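Local coordinates for protein glutathione S-transferase (Bombyx mori, PDB 5ZFG) that probably transfers glutathione to electrophilic compounds and takes part in metabolising the insecticide diazinon in the silkworm, at residues V192-P195 / D196-K199. Numbering follows the deposited sequence.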
ATOM      1  N   VAL B 192     -20.708  15.479   9.120  1.00 22.90           N
ATOM      2  CA  VAL B 192     -21.175  16.548   9.998  1.00 25.23           C
ATOM      3  C   VAL B 192     -20.000  17.295  10.616  1.00 28.21           C
ATOM      4  O   VAL B 192     -20.022  18.527  10.728  1.00 21.25           O
ATOM      5  CB  VAL B 192     -22.112  15.963  11.070  1.00 23.15           C
ATOM      6  CG1 VAL B 192     -22.532  17.038  12.070  1.00 37.57           C
ATOM      7  CG2 VAL B 192     -23.329  15.350  10.413  1.00 26.80           C
ATOM      8  N   LYS B 193     -18.957  16.569  11.017  1.00 17.70           N
ATOM      9  CA  LYS B 193     -17.814  17.204  11.654  1.00 19.85           C
ATOM     10  C   LYS B 193     -16.917  17.925  10.651  1.00 24.81           C
ATOM     11  O   LYS B 193     -16.257  18.906  11.019  1.00 23.30           O
ATOM     12  CB  LYS B 193     -17.013  16.157  12.427  1.00 23.72           C
ATOM     13  CG  LYS B 193     -17.803  15.481  13.539  1.00 36.64           C
ATOM     14  CD  LYS B 193     -17.725  16.275  14.838  1.00 47.50           C
ATOM     15  CE  LYS B 193     -18.780  15.821  15.844  1.00 52.19           C
ATOM     16  NZ  LYS B 193     -20.145  16.317  15.506  1.00 44.56           N
ATOM     17  N   TYR B 194     -16.876  17.466   9.394  1.00 18.43           N
ATOM     18  CA  TYR B 194     -15.962  18.006   8.383  1.00 14.59           C
ATOM     19  C   TYR B 194     -16.695  18.281   7.077  1.00 17.36           C
ATOM     20  O   TYR B 194     -16.378  17.693   6.035  1.00 15.29           O
ATOM     21  CB  TYR B 194     -14.796  17.041   8.147  1.00 16.16           C
ATOM     22  CG  TYR B 194     -13.976  16.827   9.376  1.00 17.87           C
ATOM     23  CD1 TYR B 194     -12.974  17.721   9.724  1.00 19.31           C
ATOM     24  CD2 TYR B 194     -14.220  15.746  10.213  1.00 20.98           C
ATOM     25  CE1 TYR B 194     -12.220  17.535  10.873  1.00 28.09           C
ATOM     26  CE2 TYR B 194     -13.477  15.555  11.358  1.00 22.38           C
ATOM     27  CZ  TYR B 194     -12.481  16.452  11.680  1.00 15.48           C
ATOM     28  OH  TYR B 194     -11.738  16.254  12.820  1.00 33.11           O
ATOM     29  N   PRO B 195     -17.670  19.195   7.088  1.00 17.02           N
ATOM     30  CA  PRO B 195     -18.487  19.395   5.877  1.00 15.61           C
ATOM     31  C   PRO B 195     -17.701  19.894   4.675  1.00 10.92           C
ATOM     32  O   PRO B 195     -18.062  19.569   3.539  1.00 13.58           O
ATOM     33  CB  PRO B 195     -19.544  20.420   6.332  1.00 21.33           C
ATOM     34  CG  PRO B 195     -18.916  21.128   7.486  1.00 21.32           C
ATOM     35  CD  PRO B 195     -18.085  20.082   8.192  1.00 20.21           C
ATOM     36  N   ASP B 196     -16.668  20.714   4.890  1.00 16.80           N
ATOM     37  CA  ASP B 196     -15.836  21.177   3.782  0.52 17.15           C
ATOM     38  C   ASP B 196     -15.122  20.013   3.100  1.00 16.84           C
ATOM     39  O   ASP B 196     -15.050  19.949   1.866  1.00 14.49           O
ATOM     40  CB  ASP B 196     -14.817  22.197   4.291  0.52 19.15           C
ATOM     41  CG  ASP B 196     -13.920  21.632   5.397  0.52 18.65           C
ATOM     42  OD1 ASP B 196     -14.443  20.953   6.316  0.52 18.43           O
ATOM     43  OD2 ASP B 196     -12.689  21.856   5.340  0.52 23.10           O
ATOM     44  N   LEU B 197     -14.595  19.081   3.887  1.00 11.70           N
ATOM     45  CA  LEU B 197     -13.932  17.913   3.311  1.00 13.93           C
ATOM     46  C   LEU B 197     -14.935  16.993   2.631  1.00 15.42           C
ATOM     47  O   LEU B 197     -14.671  16.468   1.538  1.00 13.13           O
ATOM     48  CB  LEU B 197     -13.174  17.171   4.404  1.00  9.92           C
ATOM     49  CG  LEU B 197     -12.117  18.005   5.142  1.00 10.28           C
ATOM     50  CD1 LEU B 197     -11.319  17.128   6.121  1.00 10.88           C
ATOM     51  CD2 LEU B 197     -11.191  18.727   4.144  1.00 10.25           C
ATOM     52  N   TRP B 198     -16.096  16.793   3.252  1.00 11.97           N
ATOM     53  CA  TRP B 198     -17.106  15.946   2.632  1.00 13.52           C
ATOM     54  C   TRP B 198     -17.586  16.540   1.312  1.00 16.01           C
ATOM     55  O   TRP B 198     -17.919  15.796   0.386  1.00 11.20           O
ATOM     56  CB  TRP B 198     -18.288  15.704   3.591  1.00 14.71           C
ATOM     57  CG  TRP B 198     -19.419  15.085   2.847  1.00 12.91           C
ATOM     58  CD1 TRP B 198     -20.590  15.688   2.476  1.00 21.69           C
ATOM     59  CD2 TRP B 198     -19.446  13.771   2.272  1.00 15.57           C
ATOM     60  NE1 TRP B 198     -21.355  14.819   1.734  1.00 18.56           N
ATOM     61  CE2 TRP B 198     -20.677  13.635   1.597  1.00 20.78           C
ATOM     62  CE3 TRP B 198     -18.555  12.692   2.277  1.00 13.84           C
ATOM     63  CZ2 TRP B 198     -21.039  12.465   0.935  1.00 21.24           C
ATOM     64  CZ3 TRP B 198     -18.920  11.529   1.619  1.00 16.32           C
ATOM     65  CH2 TRP B 198     -20.147  11.427   0.953  1.00 19.82           C
ATOM     66  N   LYS B 199     -17.580  17.875   1.180  1.00 13.74           N
ATOM     67  CA  LYS B 199     -17.968  18.485  -0.093  1.00 14.62           C
ATOM     68  C   LYS B 199     -17.143  17.950  -1.253  1.00 11.88           C
ATOM     69  O   LYS B 199     -17.651  17.839  -2.373  1.00 11.63           O
ATOM     70  CB  LYS B 199     -17.811  20.006  -0.030  1.00 20.50           C
ATOM     71  CG  LYS B 199     -19.084  20.764   0.283  1.00 34.47           C
ATOM     72  CD  LYS B 199     -18.926  22.236  -0.081  1.00 39.22           C
ATOM     73  CE  LYS B 199     -20.233  22.996   0.077  1.00 45.07           C
ATOM     74  NZ  LYS B 199     -20.401  23.448   1.486  1.00 42.41           N
TER
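Tyr194 meets Leu197 and Trp198 where the chain leaves helix 181-193 and at once enters helix 195-208. It is the first residue to abandon helical backbone angles, and it also holds the N-cap position of the next helix. Its carbonyl O accepts the amide of Trp198, N to O 2.9 Å, with an N-H...O angle of 166°. CG of Tyr194 is anti to the carbonyl carbon and beside the backbone N (chi1 -62°), which lays the ring alongside Leu197: the two side chains run the same way, and CD1 of Tyr194 comes within 4.0 Å of CD1 of Leu197. Leu156 touches both of them, and Leu197 also reaches Val22 and Ala23 of helix 12-23, in the thioredoxin-like N-terminal domain.

Pro195 comes next, in the first turn of the new helix. Its carbonyl O takes the amide of Lys199 at 2.9 Å from N, a more bent bond (143°) than the one before it. The CB and CG of Lys199 pass close by the same oxygen, each 3.6 Å from Pro195 O. In one of its two conformers Asp196 folds its carboxylate back over the start of the helix, OD1 lying 3.6 Å from Tyr194 C, a placement that remains doubtful.

The chemistry is that of a helix start: two successive i to i+4 backbone bonds launch the helix. Proline fits this first turn, since it has no N-H to donate and its ring restricts phi. An acidic residue in the first turn of helix 195-208 would probably interact favourably with the helix dipole, whichever conformer Asp196 adopts.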